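Local coordinates for protein MymaA.19257.a.B3 (PDB 6Q10) that is of unknown function but, as the soluble domain of a membrane-anchored secreted mycobacterial protein with a LytR_C-type region, probably acts at the cell envelope, at residues Leu72-Ile78 against Leu112-Phe118; Trp92-Cys97 against Ile150-Cys155; Leu10-Ser15 against Glu99-Asp103. All coordinates share one frame; numbering follows the deposited sequence.

Contact 1. Residues Leu72-Ile78 against Leu112-Phe118; sequences LDCQGQI and LVLGTDF
Gln77 and Val113 form the antiparallel hydrogen-bonded pair of this contact, Gln77 N giving to Val113 O at 2.9 Å and Val113 N to Gln77 O at 2.8 Å. Gly115 N continues the ladder to Gln75 O. Beyond the strands the loops stay bonded: Thr116 N meets Leu72 O almost head-on (2.8 Å, C=O...N angle 171°), and Asp117 N reaches Cys74 O from above the carbonyl plane. Glycines allow the close backbones here; Gly76 CA lies 3.0 Å from Val113 O and Gly115 CA 3.2 Å from Cys74 O.

Apolar contacts are few. Leu72 CD2 touches Val113 CG1 at 3.7 Å, the two side chains crossing at about a right angle, while Ile78 CG1 rests on Leu112 CD1.

Polar side chains gather at the loop end, where the bent Gln75 chain (chi2 -70°) carries its amide over to Asp117, and one water bonds both Gln75 NE2 and Asp117 OD2, the latter at 2.6 Å.

Strands 76-80 and 110-114 are inner strands of the mixed sheet, flanked by 99-102 and 32-36. Ile78 and Leu112 face helix 85-94, and Leu112, Leu114 and Phe118 pack on helix 43-54.

Contact 2. Residues Trp92-Cys97 against Ile150-Cys155; sequences WLVAPC and IHASSC
A disulfide and an aromatic stack join the end of helix 85-94 and the loop after it to the C-terminal helix 144-153 and the last residues of the chain, on the helical side of this alpha/beta domain. The covalent link is Cys97 SG to Cys155 SG, 2.1 Å, with a chi3 of -98° that is close to the relaxed right angle of a disulfide. Because Cys155 is the terminal residue, the bond ties the carboxyl end of the chain to the loop ahead of strand 99-102.

The second element is a face-to-face stack. The imidazole of His151 lies over the six-membered ring of Trp92, centroids 3.5 Å apart and planes only 8° from parallel, the two side chains coming from opposite directions. Trp92 reaches this position with CG anti to its own backbone N (chi1 -164°), which swings the indole out toward helix 144-153. Ile150 CG2 lies toward the rim of the other face of the imidazole. Leu93 CD2 lies 3.9 Å from His151 NE2 and makes an apolar contact with Ile150 CD1 at 4.2 Å; both residues also reach helix 125-132, where Leu93 meets Val130 and Ile150 meets Ile127. Arg16, Met19 and Thr20 of helix 16-20 also touch the indole.

Ser154 OG donates to Ile150 O at 2.7 Å, pinning the turn from which the chain runs on to Cys155. Between the disulfide and the stack one water donates to Pro96 O at 2.7 Å and lies 2.9 Å from His151 ND1, at the edge of the imidazole and in its plane.

Contact 3. Residues Leu10-Ser15 against Glu99-Asp103; sequences LGERVS and ELFND. With EDO (1,2-ethanediol), chain B.
With chi1 at 179° and a bend at chi2 (74°), Arg13 carries its CD across one face of the Phe101 ring, while Phe101, its CG beside the backbone N, places that ring from strand 99-102 between Arg13 and Leu10 of the same segment. Leu10 CB covers the opposite face. The two CH-pi contacts are nearly matched, at 4.2 Å from Arg13 CD and 4.1 Å from Leu10 CB to the ring centroid.

Further out, the guanidinium of Arg13 lies stacked against the carboxylate of Glu99, their planes 23° apart. The Arg13 NH2 to Glu99 OE2 salt bridge, at 3.3 Å, is therefore one of charge alone. Arg13 NE gives to O1 and NH2 to O2 of an ethanediol, probably from the crystallisation liquor. The ethanediol O1 also accepts from Leu100 N (2.9 Å) and donates to Val14 O, so the small molecule joins the backbones of both strands.

On the other side of the sheet, Val14 CB packs on Leu100 CB at 3.9 Å, and Met19 of helix 16-20 touches both residues. The backbones pair through Glu12 N to Asn102 O and Asn102 N to Glu12 O (2.8 Å), with Val14 N to Leu100 O beyond them. Leu10 O is buried without a polar partner. The pairing makes 12-14 an antiparallel edge strand of the mixed sheet, leading directly into helix 16-20 with Ser15 as its N-cap.

In the fold
From the N terminus, more than eighty residues separate strand 12-14 from its partner 99-102, so contact 3 closes a long loop. Within that loop lies 72-78, whose partner 112-118 comes after 103; contacts 1 and 3 therefore cross, and strand 76-80 joins them in one sheet, bordering 99-102 on one side and 110-114 on the other. Contact 2 crosses both: its first segment, 92-97, ends the helix that follows strand 76-80, and its second closes the chain at the C terminus. Ile78 packs on Trp92, and Trp92 on Leu100, so the sheet and the C-terminal helix are tied through helix 85-94.

Contact 1. Residues Leu72-Ile78 against Leu112-Phe118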
loop_
_atom_site.group_PDB
_atom_site.type_symbol
_atom_site.label_atom_id
_atom_site.label_comp_id
_atom_site.label_asym_id
_atom_site.label_seq_id
_atom_site.Cartn_x
_atom_site.Cartn_y
_atom_site.Cartn_z
ATOM N N LEU A 72 5.856 -15.349 -1.735
ATOM C CA LEU A 72 4.528 -15.056 -1.214
ATOM C C LEU A 72 3.535 -15.252 -2.358
ATOM O O LEU A 72 3.593 -14.534 -3.351
ATOM C CB LEU A 72 4.534 -13.632 -0.674
ATOM C CG LEU A 72 3.285 -12.905 -0.206
ATOM C CD1 LEU A 72 2.663 -13.633 0.953
ATOM C CD2 LEU A 72 3.679 -11.480 0.175
ATOM N N ASP A 73 2.660 -16.253 -2.250
ATOM C CA ASP A 73 1.869 -16.684 -3.402
ATOM C C ASP A 73 0.494 -16.009 -3.412
ATOM O O ASP A 73 -0.551 -16.634 -3.222
ATOM C CB ASP A 73 1.756 -18.204 -3.416
ATOM C CG ASP A 73 3.044 -18.868 -3.873
ATOM O OD1 ASP A 73 3.700 -18.323 -4.789
ATOM O OD2 ASP A 73 3.412 -19.921 -3.314
ATOM N N CYS A 74 0.515 -14.712 -3.698
ATOM C CA CYS A 74 -0.681 -13.881 -3.820
ATOM C C CYS A 74 -0.210 -12.538 -4.367
ATOM O O CYS A 74 0.958 -12.401 -4.757
ATOM C CB CYS A 74 -1.403 -13.732 -2.482
ATOM S SG CYS A 74 -0.337 -13.017 -1.198
ATOM N N GLN A 75 -1.108 -11.550 -4.422
ATOM C CA GLN A 75 -0.696 -10.218 -4.878
ATOM C C GLN A 75 0.343 -9.613 -3.950
ATOM O O GLN A 75 1.287 -8.962 -4.413
ATOM C CB GLN A 75 -1.876 -9.250 -4.945
ATOM C CG GLN A 75 -2.891 -9.604 -5.989
ATOM C CD GLN A 75 -2.410 -9.414 -7.419
ATOM O OE1 GLN A 75 -2.009 -8.329 -7.816
ATOM N NE2 GLN A 75 -2.471 -10.488 -8.204
ATOM N N GLY A 76 0.157 -9.745 -2.642
ATOM C CA GLY A 76 1.125 -9.209 -1.705
ATOM C C GLY A 76 0.476 -8.813 -0.398
ATOM O O GLY A 76 -0.636 -9.197 -0.096
ATOM N N GLN A 77 1.217 -8.041 0.394
ATOM C CA GLN A 77 0.773 -7.650 1.730
ATOM C C GLN A 77 1.112 -6.193 1.956
ATOM O O GLN A 77 2.049 -5.667 1.355
ATOM C CB GLN A 77 1.458 -8.470 2.846
ATOM C CG GLN A 77 1.193 -9.924 2.717
ATOM C CD GLN A 77 1.988 -10.757 3.694
ATOM O OE1 GLN A 77 3.030 -10.329 4.213
ATOM N NE2 GLN A 77 1.495 -11.973 3.947
ATOM N N ILE A 78 0.347 -5.536 2.820
ATOM C CA ILE A 78 0.732 -4.234 3.349
ATOM C C ILE A 78 0.864 -4.395 4.852
ATOM O O ILE A 78 -0.097 -4.799 5.517
ATOM C CB ILE A 78 -0.283 -3.142 2.993
ATOM C CG1 ILE A 78 -0.405 -3.021 1.475
ATOM C CG2 ILE A 78 0.163 -1.780 3.575
ATOM C CD1 ILE A 78 -1.565 -2.104 1.033
ATOM N N LEU A 112 5.098 -2.374 1.682
ATOM C CA LEU A 112 4.326 -2.949 0.584
ATOM C C LEU A 112 5.121 -4.149 0.091
ATOM O O LEU A 112 6.235 -3.992 -0.420
ATOM C CB LEU A 112 4.112 -1.935 -0.537
ATOM C CG LEU A 112 3.520 -2.543 -1.802
ATOM C CD1 LEU A 112 2.132 -3.171 -1.551
ATOM C CD2 LEU A 112 3.452 -1.421 -2.857
ATOM N N VAL A 113 4.593 -5.354 0.332
ATOM C CA VAL A 113 5.287 -6.599 0.039
ATOM C C VAL A 113 4.702 -7.178 -1.238
ATOM O O VAL A 113 3.503 -7.473 -1.291
ATOM C CB VAL A 113 5.150 -7.592 1.199
ATOM C CG1 VAL A 113 6.068 -8.812 0.944
ATOM C CG2 VAL A 113 5.526 -6.890 2.507
ATOM N N LEU A 114 5.526 -7.308 -2.267
ATOM C CA LEU A 114 5.065 -7.779 -3.571
ATOM C C LEU A 114 5.105 -9.292 -3.587
ATOM O O LEU A 114 6.170 -9.888 -3.416
ATOM C CB LEU A 114 5.948 -7.240 -4.689
ATOM C CG LEU A 114 6.072 -5.716 -4.572
ATOM C CD1 LEU A 114 6.936 -5.278 -5.761
ATOM C CD2 LEU A 114 4.733 -5.003 -4.555
ATOM N N GLY A 115 3.949 -9.914 -3.828
ATOM C CA GLY A 115 3.903 -11.342 -4.010
ATOM C C GLY A 115 4.101 -11.749 -5.468
ATOM O O GLY A 115 4.243 -10.925 -6.374
ATOM N N THR A 116 4.119 -13.066 -5.675
ATOM C CA THR A 116 4.416 -13.610 -7.003
ATOM C C THR A 116 3.430 -13.120 -8.044
ATOM O O THR A 116 3.763 -13.051 -9.233
ATOM C CB THR A 116 4.398 -15.137 -6.983
ATOM O OG1 THR A 116 3.105 -15.591 -6.550
ATOM C CG2 THR A 116 5.464 -15.670 -6.060
ATOM N N ASP A 117 2.216 -12.781 -7.618
ATOM C CA ASP A 117 1.140 -12.430 -8.532
ATOM C C ASP A 117 1.044 -10.939 -8.819
ATOM O O ASP A 117 0.266 -10.544 -9.697
ATOM C CB ASP A 117 -0.187 -12.887 -7.957
ATOM C CG ASP A 117 -0.212 -14.373 -7.656
ATOM O OD1 ASP A 117 0.711 -15.120 -8.081
ATOM O OD2 ASP A 117 -1.170 -14.811 -6.995
ATOM N N PHE A 118 1.764 -10.107 -8.078
ATOM C CA PHE A 118 1.735 -8.678 -8.339
ATOM C C PHE A 118 2.208 -8.387 -9.756
ATOM O O PHE A 118 3.199 -8.958 -10.224
ATOM C CB PHE A 118 2.625 -7.935 -7.340
ATOM C CG PHE A 118 2.399 -6.461 -7.337
ATOM C CD1 PHE A 118 3.112 -5.640 -8.196
ATOM C CD2 PHE A 118 1.455 -5.904 -6.492
ATOM C CE1 PHE A 118 2.883 -4.271 -8.201
ATOM C CE2 PHE A 118 1.229 -4.533 -6.495
ATOM C CZ PHE A 118 1.958 -3.730 -7.362
HETATM O O HOH W 1 -3.302 -13.332 -6.939
#

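Contact 2. Residues Trp92-Cys97 against Ile150-Cys155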
loop_
_atom_site.group_PDB
_atom_site.type_symbol
_atom_site.label_atom_id
_atom_site.label_comp_id
_atom_site.label_asym_id
_atom_site.label_seq_id
_atom_site.Cartn_x
_atom_site.Cartn_y
_atom_site.Cartn_z
ATOM N N TRP A 92 -2.924 1.165 -0.025
ATOM C CA TRP A 92 -3.960 0.207 -0.402
ATOM C C TRP A 92 -4.802 0.679 -1.581
ATOM O O TRP A 92 -5.397 -0.141 -2.281
ATOM C CB TRP A 92 -4.828 -0.061 0.846
ATOM C CG TRP A 92 -5.707 -1.264 0.824
ATOM C CD1 TRP A 92 -5.429 -2.494 0.310
ATOM C CD2 TRP A 92 -7.019 -1.339 1.386
ATOM N NE1 TRP A 92 -6.503 -3.342 0.536
ATOM C CE2 TRP A 92 -7.496 -2.642 1.175
ATOM C CE3 TRP A 92 -7.845 -0.408 2.020
ATOM C CZ2 TRP A 92 -8.771 -3.044 1.602
ATOM C CZ3 TRP A 92 -9.104 -0.817 2.449
ATOM C CH2 TRP A 92 -9.538 -2.117 2.239
ATOM N N LEU A 93 -4.875 1.997 -1.805
ATOM C CA LEU A 93 -5.553 2.514 -2.986
ATOM C C LEU A 93 -4.937 1.982 -4.270
ATOM O O LEU A 93 -5.650 1.685 -5.232
ATOM C CB LEU A 93 -5.475 4.043 -2.990
ATOM C CG LEU A 93 -6.271 4.700 -1.881
ATOM C CD1 LEU A 93 -5.871 6.182 -1.840
ATOM C CD2 LEU A 93 -7.789 4.563 -2.113
ATOM N N VAL A 94 -3.599 1.907 -4.321
ATOM C CA VAL A 94 -2.920 1.524 -5.551
ATOM C C VAL A 94 -2.474 0.064 -5.520
ATOM O O VAL A 94 -2.056 -0.461 -6.560
ATOM C CB VAL A 94 -1.744 2.474 -5.857
ATOM C CG1 VAL A 94 -2.301 3.884 -6.185
ATOM C CG2 VAL A 94 -0.751 2.552 -4.680
ATOM N N ALA A 95 -2.595 -0.612 -4.380
ATOM C CA ALA A 95 -2.377 -2.063 -4.289
ATOM C C ALA A 95 -3.589 -2.693 -3.610
ATOM O O ALA A 95 -3.490 -3.262 -2.518
ATOM C CB ALA A 95 -1.096 -2.361 -3.512
ATOM N N PRO A 96 -4.770 -2.583 -4.221
ATOM C CA PRO A 96 -6.003 -2.897 -3.486
ATOM C C PRO A 96 -6.225 -4.367 -3.218
ATOM O O PRO A 96 -7.133 -4.695 -2.430
ATOM C CB PRO A 96 -7.103 -2.334 -4.405
ATOM C CG PRO A 96 -6.487 -2.391 -5.803
ATOM C CD PRO A 96 -5.033 -2.012 -5.549
ATOM N N CYS A 97 -5.489 -5.274 -3.868
ATOM C CA CYS A 97 -5.767 -6.695 -3.689
ATOM C C CYS A 97 -4.729 -7.365 -2.805
ATOM O O CYS A 97 -4.622 -8.592 -2.792
ATOM C CB CYS A 97 -5.908 -7.374 -5.048
ATOM S SG CYS A 97 -7.377 -6.667 -5.920
ATOM N N ILE A 150 -13.898 1.837 -4.268
ATOM C CA ILE A 150 -12.691 1.158 -4.721
ATOM C C ILE A 150 -12.528 -0.160 -3.984
ATOM O O ILE A 150 -12.334 -1.220 -4.595
ATOM C CB ILE A 150 -11.477 2.080 -4.528
ATOM C CG1 ILE A 150 -11.597 3.250 -5.496
ATOM C CG2 ILE A 150 -10.151 1.329 -4.733
ATOM C CD1 ILE A 150 -10.752 4.460 -5.123
ATOM N N HIS A 151 -12.636 -0.121 -2.670
ATOM C CA HIS A 151 -12.363 -1.320 -1.893
ATOM C C HIS A 151 -13.533 -2.290 -1.873
ATOM O O HIS A 151 -13.316 -3.498 -1.709
ATOM C CB HIS A 151 -11.926 -0.910 -0.492
ATOM C CG HIS A 151 -10.658 -0.141 -0.519
ATOM N ND1 HIS A 151 -9.522 -0.638 -1.113
ATOM C CD2 HIS A 151 -10.353 1.104 -0.096
ATOM C CE1 HIS A 151 -8.559 0.257 -1.025
ATOM N NE2 HIS A 151 -9.035 1.324 -0.407
ATOM N N ALA A 152 -14.756 -1.821 -2.090
ATOM C CA ALA A 152 -15.864 -2.759 -2.081
ATOM C C ALA A 152 -15.979 -3.527 -3.369
ATOM O O ALA A 152 -16.693 -4.535 -3.409
ATOM C CB ALA A 152 -17.182 -2.025 -1.860
ATOM N N SER A 153 -15.352 -3.041 -4.440
ATOM C CA SER A 153 -15.612 -3.558 -5.776
ATOM C C SER A 153 -14.422 -4.290 -6.364
ATOM O O SER A 153 -14.526 -4.801 -7.484
ATOM C CB SER A 153 -16.023 -2.428 -6.725
ATOM O OG SER A 153 -14.972 -1.497 -6.919
ATOM N N SER A 154 -13.315 -4.362 -5.643
ATOM C CA SER A 154 -12.069 -4.889 -6.179
ATOM C C SER A 154 -11.874 -6.364 -5.866
ATOM O O SER A 154 -12.463 -6.910 -4.926
ATOM C CB SER A 154 -10.891 -4.088 -5.625
ATOM O OG SER A 154 -10.888 -2.816 -6.264
ATOM N N CYS A 155 -11.020 -6.990 -6.678
ATOM C CA CYS A 155 -10.372 -8.280 -6.390
ATOM C C CYS A 155 -11.288 -9.477 -6.490
ATOM O O CYS A 155 -12.261 -9.460 -7.232
ATOM C CB CYS A 155 -9.752 -8.308 -4.993
ATOM S SG CYS A 155 -8.888 -6.819 -4.529
ATOM O OXT CYS A 155 -11.020 -10.467 -5.778
HETATM O O HOH W 2 -9.441 -3.377 -1.989
#

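Contact 3. Residues Leu10-Ser15 against Glu99-Asp103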
loop_
_atom_site.group_PDB
_atom_site.type_symbol
_atom_site.label_atom_id
_atom_site.label_comp_id
_atom_site.label_asym_id
_atom_site.label_seq_id
_atom_site.Cartn_x
_atom_site.Cartn_y
_atom_site.Cartn_z
ATOM N N LEU A 10 2.908 -12.452 11.300
ATOM C CA LEU A 10 2.755 -11.179 10.599
ATOM C C LEU A 10 1.889 -10.187 11.364
ATOM O O LEU A 10 1.657 -9.073 10.884
ATOM C CB LEU A 10 2.144 -11.415 9.217
ATOM C CG LEU A 10 2.905 -12.320 8.258
ATOM C CD1 LEU A 10 1.929 -13.076 7.402
ATOM C CD2 LEU A 10 3.808 -11.476 7.398
ATOM N N GLY A 11 1.378 -10.575 12.517
ATOM C CA GLY A 11 0.513 -9.706 13.273
ATOM C C GLY A 11 -0.944 -9.924 12.928
ATOM O O GLY A 11 -1.345 -11.010 12.504
ATOM N N GLU A 12 -1.745 -8.892 13.113
ATOM C CA GLU A 12 -3.192 -9.032 13.051
ATOM C C GLU A 12 -3.674 -8.709 11.644
ATOM O O GLU A 12 -3.326 -7.666 11.098
ATOM C CB GLU A 12 -3.837 -8.106 14.089
ATOM C CG GLU A 12 -5.289 -7.716 13.810
ATOM C CD GLU A 12 -5.757 -6.553 14.680
ATOM O OE1 GLU A 12 -4.958 -5.616 14.917
ATOM O OE2 GLU A 12 -6.923 -6.578 15.129
ATOM N N ARG A 13 -4.444 -9.620 11.047
ATOM C CA ARG A 13 -5.070 -9.332 9.757
ATOM C C ARG A 13 -6.121 -8.243 9.943
ATOM O O ARG A 13 -6.995 -8.349 10.811
ATOM C CB ARG A 13 -5.697 -10.618 9.198
ATOM C CG ARG A 13 -6.418 -10.450 7.849
ATOM C CD ARG A 13 -5.453 -10.279 6.670
ATOM N NE ARG A 13 -6.182 -10.341 5.401
ATOM C CZ ARG A 13 -6.497 -11.465 4.772
ATOM N NH1 ARG A 13 -6.162 -12.638 5.300
ATOM N NH2 ARG A 13 -7.160 -11.416 3.616
ATOM N N VAL A 14 -6.029 -7.171 9.149
ATOM C CA VAL A 14 -6.957 -6.051 9.257
ATOM C C VAL A 14 -8.003 -6.206 8.159
ATOM O O VAL A 14 -7.654 -6.479 7.007
ATOM C CB VAL A 14 -6.210 -4.716 9.166
ATOM C CG1 VAL A 14 -7.185 -3.574 9.080
ATOM C CG2 VAL A 14 -5.302 -4.560 10.397
ATOM N N SER A 15 -9.279 -6.061 8.512
ATOM C CA SER A 15 -10.354 -6.299 7.555
ATOM C C SER A 15 -10.491 -5.152 6.559
ATOM O O SER A 15 -10.119 -4.003 6.834
ATOM C CB SER A 15 -11.702 -6.499 8.272
ATOM O OG SER A 15 -12.096 -5.295 8.911
ATOM N N GLU A 99 -3.169 -8.153 1.108
ATOM C CA GLU A 99 -3.667 -8.456 2.445
ATOM C C GLU A 99 -3.038 -7.482 3.430
ATOM O O GLU A 99 -1.839 -7.192 3.349
ATOM C CB GLU A 99 -3.328 -9.897 2.844
ATOM C CG GLU A 99 -3.907 -10.897 1.878
ATOM C CD GLU A 99 -4.015 -12.269 2.487
ATOM O OE1 GLU A 99 -3.312 -12.530 3.485
ATOM O OE2 GLU A 99 -4.820 -13.079 1.973
ATOM N N LEU A 100 -3.848 -6.992 4.371
ATOM C CA LEU A 100 -3.420 -5.990 5.354
ATOM C C LEU A 100 -3.063 -6.646 6.681
ATOM O O LEU A 100 -3.883 -7.376 7.242
ATOM C CB LEU A 100 -4.554 -4.986 5.603
ATOM C CG LEU A 100 -5.125 -4.298 4.368
ATOM C CD1 LEU A 100 -6.395 -3.538 4.739
ATOM C CD2 LEU A 100 -4.082 -3.382 3.784
ATOM N N PHE A 101 -1.880 -6.300 7.228
ATOM C CA PHE A 101 -1.438 -6.811 8.524
ATOM C C PHE A 101 -0.930 -5.678 9.399
ATOM O O PHE A 101 -0.033 -4.941 8.991
ATOM C CB PHE A 101 -0.329 -7.855 8.341
ATOM C CG PHE A 101 -0.845 -9.155 7.796
ATOM C CD1 PHE A 101 -1.386 -10.115 8.634
ATOM C CD2 PHE A 101 -0.841 -9.373 6.423
ATOM C CE1 PHE A 101 -1.870 -11.300 8.118
ATOM C CE2 PHE A 101 -1.321 -10.572 5.910
ATOM C CZ PHE A 101 -1.852 -11.509 6.759
ATOM N N ASN A 102 -1.449 -5.598 10.625
ATOM C CA ASN A 102 -0.882 -4.714 11.640
ATOM C C ASN A 102 0.096 -5.546 12.457
ATOM O O ASN A 102 -0.315 -6.423 13.225
ATOM C CB ASN A 102 -1.980 -4.118 12.516
ATOM C CG ASN A 102 -1.441 -3.127 13.534
ATOM O OD1 ASN A 102 -0.349 -3.301 14.052
ATOM N ND2 ASN A 102 -2.220 -2.079 13.827
ATOM N N ASP A 103 1.387 -5.311 12.258
ATOM C CA ASP A 103 2.405 -6.146 12.880
ATOM C C ASP A 103 2.926 -5.547 14.174
ATOM O O ASP A 103 3.880 -6.067 14.741
ATOM C CB ASP A 103 3.541 -6.443 11.891
ATOM C CG ASP A 103 4.394 -5.221 11.545
ATOM O OD1 ASP A 103 4.137 -4.089 12.028
ATOM O OD2 ASP A 103 5.356 -5.417 10.775
HETATM C C1 EDO B . -7.791 -7.232 4.084
HETATM O O1 EDO B . -6.611 -7.660 4.794
HETATM C C2 EDO B . -7.648 -7.456 2.585
HETATM O O2 EDO B . -7.366 -8.833 2.318
#